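ScaE cell-surface anchored scaffoldin protein (Ruminococcus flavefaciens, PDB 2ZF9) probably anchors cellulosome components to the bacterial cell surface, this chain being its type III cohesin, a dockerin-binding module. Local coordinates at residues K76-P81 with V130-A135; G140-V145 with Q182-V187. All coordinates share one frame; numbering follows the deposited sequence.

Contact 1: K76-P81 with V130-A135; sequences KLKLIP and VLQVPA
The carboxamide of Gln132 meets Ile80 at its oxygen end, where methyl CD1 of Ile80 stands off the amide plane, 3.7 Å from OE1. That oxygen also accepts a bond from a water held by Lys78 NZ, while NE2 is spent on the backbone oxygen of Asn48. CG anti to the backbone N (chi1 -178°) and an extended chain carry the carboxamide of Gln132 outward. Nearer the backbone, Gln132 CB packs beside CG1 of Ile80. The puckered ring of Pro134 lays one face over the carbonyl of Lys76, CD lying 3.7 Å from Lys76 O.

Lys78 and Gln132 form an antiparallel hydrogen-bonded pair, with Lys78 N to Gln132 O at 3.2 Å on a lone pair and Gln132 N to Lys78 O at 2.7 Å. Beyond it Ile80 N reaches Val130 O in an almost straight bond of 2.9 Å. A water ties Lys76 O to Gln132 O, so that the backbone oxygen of Gln132 receives two bonds and a CA-H contact from Leu77. On the buried side Leu77 and Leu131 cross at about a right angle, their CD1 methyls 3.7 Å apart, and CD2 of Leu131 packs under CA of Leu79. The whole is a short antiparallel strand pairing, 78-79 along the end of 124-132, in the beta-sandwich of a cohesin.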
ATOM      1  N   LYS A  76      10.886   9.529  10.061  1.00 18.59           N
ATOM      2  CA  LYS A  76      11.167   9.243  11.470  1.00 21.99           C
ATOM      3  C   LYS A  76      10.859   7.802  11.860  1.00 20.72           C
ATOM      4  O   LYS A  76      11.284   7.341  12.936  1.00 21.12           O
ATOM      5  CB  LYS A  76      10.338  10.165  12.375  1.00 20.32           C
ATOM      6  CG  LYS A  76      10.906  11.558  12.446  1.00 27.52           C
ATOM      7  CD  LYS A  76       9.938  12.508  13.117  1.00 32.02           C
ATOM      8  CE  LYS A  76      10.570  13.876  13.149  1.00 40.71           C
ATOM      9  NZ  LYS A  76       9.669  14.873  13.769  1.00 54.18           N
ATOM     10  N   LEU A  77      10.062   7.118  11.041  1.00 18.98           N
ATOM     11  CA  LEU A  77       9.739   5.692  11.301  1.00 17.59           C
ATOM     12  C   LEU A  77      10.828   4.844  10.701  1.00 19.75           C
ATOM     13  O   LEU A  77      11.495   5.279   9.776  1.00 20.27           O
ATOM     14  CB  LEU A  77       8.398   5.300  10.671  1.00 17.68           C
ATOM     15  CG  LEU A  77       7.101   5.993  11.116  1.00 18.84           C
ATOM     16  CD1 LEU A  77       5.908   5.452  10.296  1.00 18.73           C
ATOM     17  CD2 LEU A  77       6.848   5.765  12.609  1.00 20.60           C
ATOM     18  N   LYS A  78      11.016   3.638  11.222  1.00 21.15           N
ATOM     19  CA  LYS A  78      12.015   2.720  10.681  1.00 24.12           C
ATOM     20  C   LYS A  78      11.354   1.403  10.290  1.00 21.14           C
ATOM     21  O   LYS A  78      10.618   0.835  11.101  1.00 22.58           O
ATOM     22  CB  LYS A  78      13.067   2.448  11.753  1.00 24.86           C
ATOM     23  CG  LYS A  78      14.296   1.688  11.284  1.00 33.04           C
ATOM     24  CD  LYS A  78      15.188   1.360  12.525  1.00 35.53           C
ATOM     25  CE  LYS A  78      16.306   0.356  12.208  1.00 47.89           C
ATOM     26  NZ  LYS A  78      16.727  -0.353  13.448  1.00 50.36           N
ATOM     27  N   LEU A  79      11.629   0.931   9.082  1.00 19.82           N
ATOM     28  CA  LEU A  79      11.147  -0.380   8.599  1.00 20.47           C
ATOM     29  C   LEU A  79      11.965  -1.491   9.235  1.00 22.26           C
ATOM     30  O   LEU A  79      13.189  -1.533   9.093  1.00 23.36           O
ATOM     31  CB  LEU A  79      11.244  -0.477   7.078  1.00 18.45           C
ATOM     32  CG  LEU A  79      10.717  -1.754   6.386  1.00 19.28           C
ATOM     33  CD1 LEU A  79       9.180  -1.912   6.516  1.00 16.79           C
ATOM     34  CD2 LEU A  79      11.097  -1.702   4.930  1.00 24.77           C
ATOM     35  N   ILE A  80      11.279  -2.402   9.908  1.00 20.52           N
ATOM     36  CA  ILE A  80      11.937  -3.488  10.617  1.00 19.93           C
ATOM     37  C   ILE A  80      11.845  -4.847   9.860  1.00 19.74           C
ATOM     38  O   ILE A  80      10.782  -5.443   9.829  1.00 21.23           O
ATOM     39  CB  ILE A  80      11.351  -3.638  12.020  1.00 20.20           C
ATOM     40  CG1 ILE A  80      11.400  -2.300  12.803  1.00 20.09           C
ATOM     41  CG2 ILE A  80      12.047  -4.776  12.802  1.00 26.81           C
ATOM     42  CD1 ILE A  80      12.831  -1.659  12.903  1.00 19.40           C
ATOM     43  N   PRO A  81      12.956  -5.314   9.250  1.00 21.04           N
ATOM     44  CA  PRO A  81      12.873  -6.587   8.527  1.00 23.98           C
ATOM     45  C   PRO A  81      12.613  -7.691   9.541  1.00 25.78           C
ATOM     46  O   PRO A  81      13.004  -7.532  10.714  1.00 25.42           O
ATOM     47  CB  PRO A  81      14.274  -6.737   7.918  1.00 24.69           C
ATOM     48  CG  PRO A  81      14.834  -5.276   7.870  1.00 24.82           C
ATOM     49  CD  PRO A  81      14.312  -4.723   9.154  1.00 23.78           C
ATOM     50  N   VAL A 130       6.395  -4.156   9.294  1.00 20.55           N
ATOM     51  CA  VAL A 130       6.537  -3.604  10.647  1.00 21.30           C
ATOM     52  C   VAL A 130       7.302  -2.281  10.577  1.00 19.36           C
ATOM     53  O   VAL A 130       8.403  -2.237  10.014  1.00 20.36           O
ATOM     54  CB  VAL A 130       7.313  -4.602  11.584  1.00 23.20           C
ATOM     55  CG1 VAL A 130       7.601  -4.000  12.966  1.00 19.61           C
ATOM     56  CG2 VAL A 130       6.512  -5.906  11.752  1.00 21.72           C
ATOM     57  N   LEU A 131       6.731  -1.232  11.192  1.00 16.70           N
ATOM     58  CA  LEU A 131       7.379   0.060  11.299  1.00 18.05           C
ATOM     59  C   LEU A 131       7.583   0.353  12.766  1.00 19.70           C
ATOM     60  O   LEU A 131       6.696   0.110  13.584  1.00 22.31           O
ATOM     61  CB  LEU A 131       6.527   1.181  10.652  1.00 19.46           C
ATOM     62  CG  LEU A 131       6.397   1.080   9.128  1.00 15.90           C
ATOM     63  CD1 LEU A 131       5.465   2.153   8.586  1.00 18.91           C
ATOM     64  CD2 LEU A 131       7.768   1.193   8.473  1.00 22.11           C
ATOM     65  N   GLN A 132       8.758   0.863  13.098  1.00 19.76           N
ATOM     66  CA  GLN A 132       9.031   1.216  14.477  1.00 22.06           C
ATOM     67  C   GLN A 132       8.954   2.744  14.723  1.00 19.26           C
ATOM     68  O   GLN A 132       9.521   3.554  13.994  1.00 19.89           O
ATOM     69  CB  GLN A 132      10.364   0.612  14.943  1.00 22.04           C
ATOM     70  CG  GLN A 132      10.684   0.916  16.436  1.00 22.96           C
ATOM     71  CD  GLN A 132      11.985   0.271  16.894  1.00 29.78           C
ATOM     72  OE1 GLN A 132      12.952   0.215  16.140  1.00 30.79           O
ATOM     73  NE2 GLN A 132      12.010  -0.216  18.147  1.00 34.04           N
ATOM     74  N   VAL A 133       8.208   3.099  15.748  1.00 21.00           N
ATOM     75  CA  VAL A 133       7.959   4.488  16.157  1.00 20.20           C
ATOM     76  C   VAL A 133       9.188   5.010  16.916  1.00 21.82           C
ATOM     77  O   VAL A 133       9.842   4.246  17.626  1.00 23.60           O
ATOM     78  CB  VAL A 133       6.708   4.488  17.050  1.00 21.52           C
ATOM     79  CG1 VAL A 133       6.428   5.856  17.656  1.00 20.80           C
ATOM     80  CG2 VAL A 133       5.500   3.989  16.248  1.00 20.71           C
ATOM     81  N   PRO A 134       9.560   6.284  16.716  1.00 24.34           N
ATOM     82  CA  PRO A 134      10.782   6.778  17.407  1.00 22.97           C
ATOM     83  C   PRO A 134      10.675   6.891  18.932  1.00 23.22           C
ATOM     84  O   PRO A 134       9.581   6.944  19.495  1.00 22.95           O
ATOM     85  CB  PRO A 134      10.997   8.166  16.800  1.00 22.14           C
ATOM     86  CG  PRO A 134       9.650   8.569  16.254  1.00 25.34           C
ATOM     87  CD  PRO A 134       8.975   7.301  15.818  1.00 17.62           C
ATOM     88  N   ALA A 135      11.826   6.935  19.597  1.00 27.05           N
ATOM     89  CA  ALA A 135      11.857   6.964  21.056  1.00 28.61           C
ATOM     90  C   ALA A 135      11.243   8.277  21.600  1.00 26.78           C
ATOM     91  O   ALA A 135      10.770   8.328  22.733  1.00 29.51           O
ATOM     92  CB  ALA A 135      13.301   6.744  21.570  1.00 27.45           C
TER
HETATM   93  O   HOH W   1      11.790   5.118  14.503  1.00 23.79           O
HETATM   94  O   HOH W   2      15.231  -1.050  16.008  1.00 43.37           O
HETATM   95  O   HOH W   3       8.622  -5.446   8.053  1.00 19.12           O

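Contact 2: G140-V145 with Q182-V187; sequences GDKYDV and QGYIQV
Lys142 runs beside Gln186 and then over the ring of Tyr184. Its CB lies against Gln186 CB; CG, anti to the backbone N (chi1 -175°), is near both Gln186 CB and Tyr184 CB. CD of Lys142 comes 4.0 Å from Gln186 OE1, and CE drops onto one face of the tyrosine, 3.4 Å from Tyr184 CD1. The tip, NZ, makes an off-centre cation-pi contact with the Tyr184 ring, 33° from the ring normal. It also gives a bond to a water that donates in turn to Gln186 OE1, whose amide partner NE2 is held by Thr40. Chi1 of 50° sets Tyr184 CG between the backbone N and the carbonyl carbon, and chi2 turns the ring so that a face meets Lys142. An alanine in place of Tyr184 would probably leave the Lys142 ammonium without its aromatic partner and its CE without a surface to rest on, setting the end of the chain free to turn.

On the other face of the pairing, the Tyr143 ring presents its edge to Ile185 O, CD2 of Tyr143 being 3.3 Å from that oxygen. Ile185 O is also gripped by Tyr143 N at 2.8 Å. Gly183 O receives Val145 N from above its carbonyl plane and, in addition, a bond from a water. Six backbone bonds join the two segments, from Gly140 to Val145. This antiparallel pairing, with one apolar and one polar face, joins strand 142-149, which also pairs with 66-73, to strand 180-187, which also pairs with 33-41, in the cohesin beta-sandwich.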
ATOM      1  N   GLY A 140      -0.396  13.057  20.369  1.00 27.25           N
ATOM      2  CA  GLY A 140      -0.670  13.898  19.214  1.00 26.69           C
ATOM      3  C   GLY A 140       0.191  13.637  17.974  1.00 26.93           C
ATOM      4  O   GLY A 140      -0.205  14.019  16.864  1.00 26.82           O
ATOM      5  N   ASP A 141       1.349  12.990  18.133  1.00 24.69           N
ATOM      6  CA  ASP A 141       2.268  12.812  16.978  1.00 24.83           C
ATOM      7  C   ASP A 141       1.589  11.899  15.952  1.00 24.11           C
ATOM      8  O   ASP A 141       0.894  10.975  16.356  1.00 23.67           O
ATOM      9  CB  ASP A 141       3.618  12.206  17.407  1.00 21.99           C
ATOM     10  CG  ASP A 141       4.573  13.245  18.011  1.00 28.93           C
ATOM     11  OD1 ASP A 141       4.348  14.460  17.834  1.00 35.97           O
ATOM     12  OD2 ASP A 141       5.539  12.844  18.679  1.00 29.04           O
ATOM     13  N   LYS A 142       1.762  12.178  14.656  1.00 22.91           N
ATOM     14  CA  LYS A 142       1.163  11.366  13.588  1.00 22.13           C
ATOM     15  C   LYS A 142       2.214  11.151  12.517  1.00 23.17           C
ATOM     16  O   LYS A 142       2.827  12.096  12.086  1.00 23.64           O
ATOM     17  CB  LYS A 142      -0.028  12.089  12.965  1.00 23.31           C
ATOM     18  CG  LYS A 142      -0.814  11.292  11.916  1.00 24.74           C
ATOM     19  CD  LYS A 142      -2.061  12.095  11.499  1.00 25.51           C
ATOM     20  CE  LYS A 142      -2.850  11.408  10.429  1.00 32.66           C
ATOM     21  NZ  LYS A 142      -4.152  12.120  10.243  1.00 30.52           N
ATOM     22  N   TYR A 143       2.414   9.904  12.123  1.00 19.46           N
ATOM     23  CA  TYR A 143       3.421   9.514  11.128  1.00 20.26           C
ATOM     24  C   TYR A 143       2.679   8.851   9.970  1.00 21.69           C
ATOM     25  O   TYR A 143       2.113   7.772  10.160  1.00 21.92           O
ATOM     26  CB  TYR A 143       4.365   8.491  11.758  1.00 20.74           C
ATOM     27  CG  TYR A 143       4.965   8.934  13.072  1.00 22.10           C
ATOM     28  CD1 TYR A 143       6.117   9.745  13.098  1.00 22.65           C
ATOM     29  CD2 TYR A 143       4.399   8.543  14.288  1.00 21.44           C
ATOM     30  CE1 TYR A 143       6.689  10.149  14.323  1.00 21.76           C
ATOM     31  CE2 TYR A 143       4.956   8.937  15.511  1.00 23.34           C
ATOM     32  CZ  TYR A 143       6.086   9.755  15.518  1.00 23.73           C
ATOM     33  OH  TYR A 143       6.637  10.154  16.705  1.00 26.85           O
ATOM     34  N   ASP A 144       2.656   9.505   8.797  1.00 21.34           N
ATOM     35  CA  ASP A 144       1.899   9.032   7.619  1.00 20.72           C
ATOM     36  C   ASP A 144       2.574   7.802   6.978  1.00 17.59           C
ATOM     37  O   ASP A 144       3.812   7.691   6.954  1.00 17.18           O
ATOM     38  CB  ASP A 144       1.794  10.145   6.545  1.00 21.38           C
ATOM     39  CG  ASP A 144       0.907  11.282   6.962  1.00 30.07           C
ATOM     40  OD1 ASP A 144      -0.077  11.038   7.681  1.00 27.42           O
ATOM     41  OD2 ASP A 144       1.191  12.414   6.547  1.00 29.69           O
ATOM     42  N   VAL A 145       1.746   6.894   6.461  1.00 17.81           N
ATOM     43  CA  VAL A 145       2.242   5.704   5.738  1.00 19.36           C
ATOM     44  C   VAL A 145       1.351   5.589   4.500  1.00 18.91           C
ATOM     45  O   VAL A 145       0.123   5.449   4.615  1.00 16.77           O
ATOM     46  CB  VAL A 145       2.104   4.435   6.649  1.00 18.85           C
ATOM     47  CG1 VAL A 145       2.630   3.169   5.935  1.00 17.81           C
ATOM     48  CG2 VAL A 145       2.829   4.649   7.986  1.00 17.68           C
ATOM     49  N   GLN A 182      -4.967   6.337   2.513  1.00 17.89           N
ATOM     50  CA  GLN A 182      -3.656   6.371   3.151  1.00 17.11           C
ATOM     51  C   GLN A 182      -3.796   6.021   4.646  1.00 19.44           C
ATOM     52  O   GLN A 182      -4.891   6.148   5.239  1.00 17.07           O
ATOM     53  CB  GLN A 182      -2.998   7.766   2.989  1.00 20.39           C
ATOM     54  CG  GLN A 182      -2.825   8.281   1.544  1.00 17.86           C
ATOM     55  CD  GLN A 182      -1.859   7.437   0.697  1.00 13.80           C
ATOM     56  OE1 GLN A 182      -1.663   6.253   0.957  1.00 16.12           O
ATOM     57  NE2 GLN A 182      -1.251   8.051  -0.322  1.00 16.76           N
ATOM     58  N   GLY A 183      -2.694   5.581   5.247  1.00 19.27           N
ATOM     59  CA  GLY A 183      -2.711   5.235   6.651  1.00 19.34           C
ATOM     60  C   GLY A 183      -1.713   6.023   7.467  1.00 19.08           C
ATOM     61  O   GLY A 183      -1.125   7.024   6.997  1.00 20.91           O
ATOM     62  N   TYR A 184      -1.535   5.594   8.713  1.00 19.73           N
ATOM     63  CA  TYR A 184      -0.643   6.280   9.635  1.00 19.50           C
ATOM     64  C   TYR A 184      -0.481   5.498  10.919  1.00 19.22           C
ATOM     65  O   TYR A 184      -1.254   4.560  11.206  1.00 19.52           O
ATOM     66  CB  TYR A 184      -1.178   7.690   9.984  1.00 18.14           C
ATOM     67  CG  TYR A 184      -2.614   7.722  10.421  1.00 20.48           C
ATOM     68  CD1 TYR A 184      -3.608   8.228   9.570  1.00 25.39           C
ATOM     69  CD2 TYR A 184      -2.998   7.225  11.674  1.00 27.84           C
ATOM     70  CE1 TYR A 184      -4.948   8.254   9.971  1.00 26.60           C
ATOM     71  CE2 TYR A 184      -4.355   7.237  12.084  1.00 22.34           C
ATOM     72  CZ  TYR A 184      -5.301   7.768  11.235  1.00 23.89           C
ATOM     73  OH  TYR A 184      -6.617   7.769  11.628  1.00 29.00           O
ATOM     74  N   ILE A 185       0.529   5.899  11.688  1.00 18.54           N
ATOM     75  CA  ILE A 185       0.602   5.568  13.096  1.00 17.87           C
ATOM     76  C   ILE A 185       0.480   6.901  13.839  1.00 19.16           C
ATOM     77  O   ILE A 185       1.238   7.836  13.565  1.00 21.98           O
ATOM     78  CB  ILE A 185       1.940   4.884  13.463  1.00 17.74           C
ATOM     79  CG1 ILE A 185       2.130   3.599  12.642  1.00 18.42           C
ATOM     80  CG2 ILE A 185       2.001   4.628  15.020  1.00 21.29           C
ATOM     81  CD1 ILE A 185       3.586   3.036  12.693  1.00 16.29           C
ATOM     82  N   GLN A 186      -0.459   6.996  14.763  1.00 20.75           N
ATOM     83  CA  GLN A 186      -0.545   8.227  15.561  1.00 23.60           C
ATOM     84  C   GLN A 186      -0.596   7.891  17.039  1.00 24.91           C
ATOM     85  O   GLN A 186      -0.990   6.776  17.422  1.00 24.83           O
ATOM     86  CB  GLN A 186      -1.756   9.064  15.160  1.00 23.01           C
ATOM     87  CG  GLN A 186      -3.079   8.409  15.487  1.00 27.76           C
ATOM     88  CD  GLN A 186      -4.229   9.306  15.088  1.00 38.98           C
ATOM     89  OE1 GLN A 186      -4.009  10.418  14.604  1.00 44.43           O
ATOM     90  NE2 GLN A 186      -5.454   8.825  15.267  1.00 39.83           N
ATOM     91  N   VAL A 187      -0.154   8.839  17.857  1.00 26.80           N
ATOM     92  CA  VAL A 187      -0.142   8.650  19.314  1.00 25.06           C
ATOM     93  C   VAL A 187      -1.391   9.347  19.845  1.00 26.45           C
ATOM     94  O   VAL A 187      -1.619  10.520  19.559  1.00 24.23           O
ATOM     95  CB  VAL A 187       1.117   9.270  19.950  1.00 26.06           C
ATOM     96  CG1 VAL A 187       1.192   8.916  21.442  1.00 23.41           C
ATOM     97  CG2 VAL A 187       2.382   8.810  19.226  1.00 23.07           C
TER
HETATM   98  O   HOH W   4      -5.727  11.659  12.375  1.00 45.07           O
HETATM   99  O   HOH W   5      -1.822   9.382   6.034  1.00 24.85           O

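In the fold
Contact 1 and contact 2 reach the same sheet of the cohesin fold, linked through strands 50-58 and 33-41, and their centres lie about 12 Å apart. Strand 124-132, which ends in contact 1, is followed in the chain by strand 142-149 of contact 2. Between the two contacts apolar side chains meet: Leu131 CD1 meets Val145 CG2 at 3.7 Å, Leu77 CD1 meets Tyr143 CB at 3.7 Å, and Val133 CG2 meets Ile185 CG2 at 3.8 Å. Tyr143 OH touches Pro134 CG at 3.4 Å. The buried faces of both pairings thus form part of one hydrophobic core, while Gln132 of contact 1 and Lys142 of contact 2 point away from it.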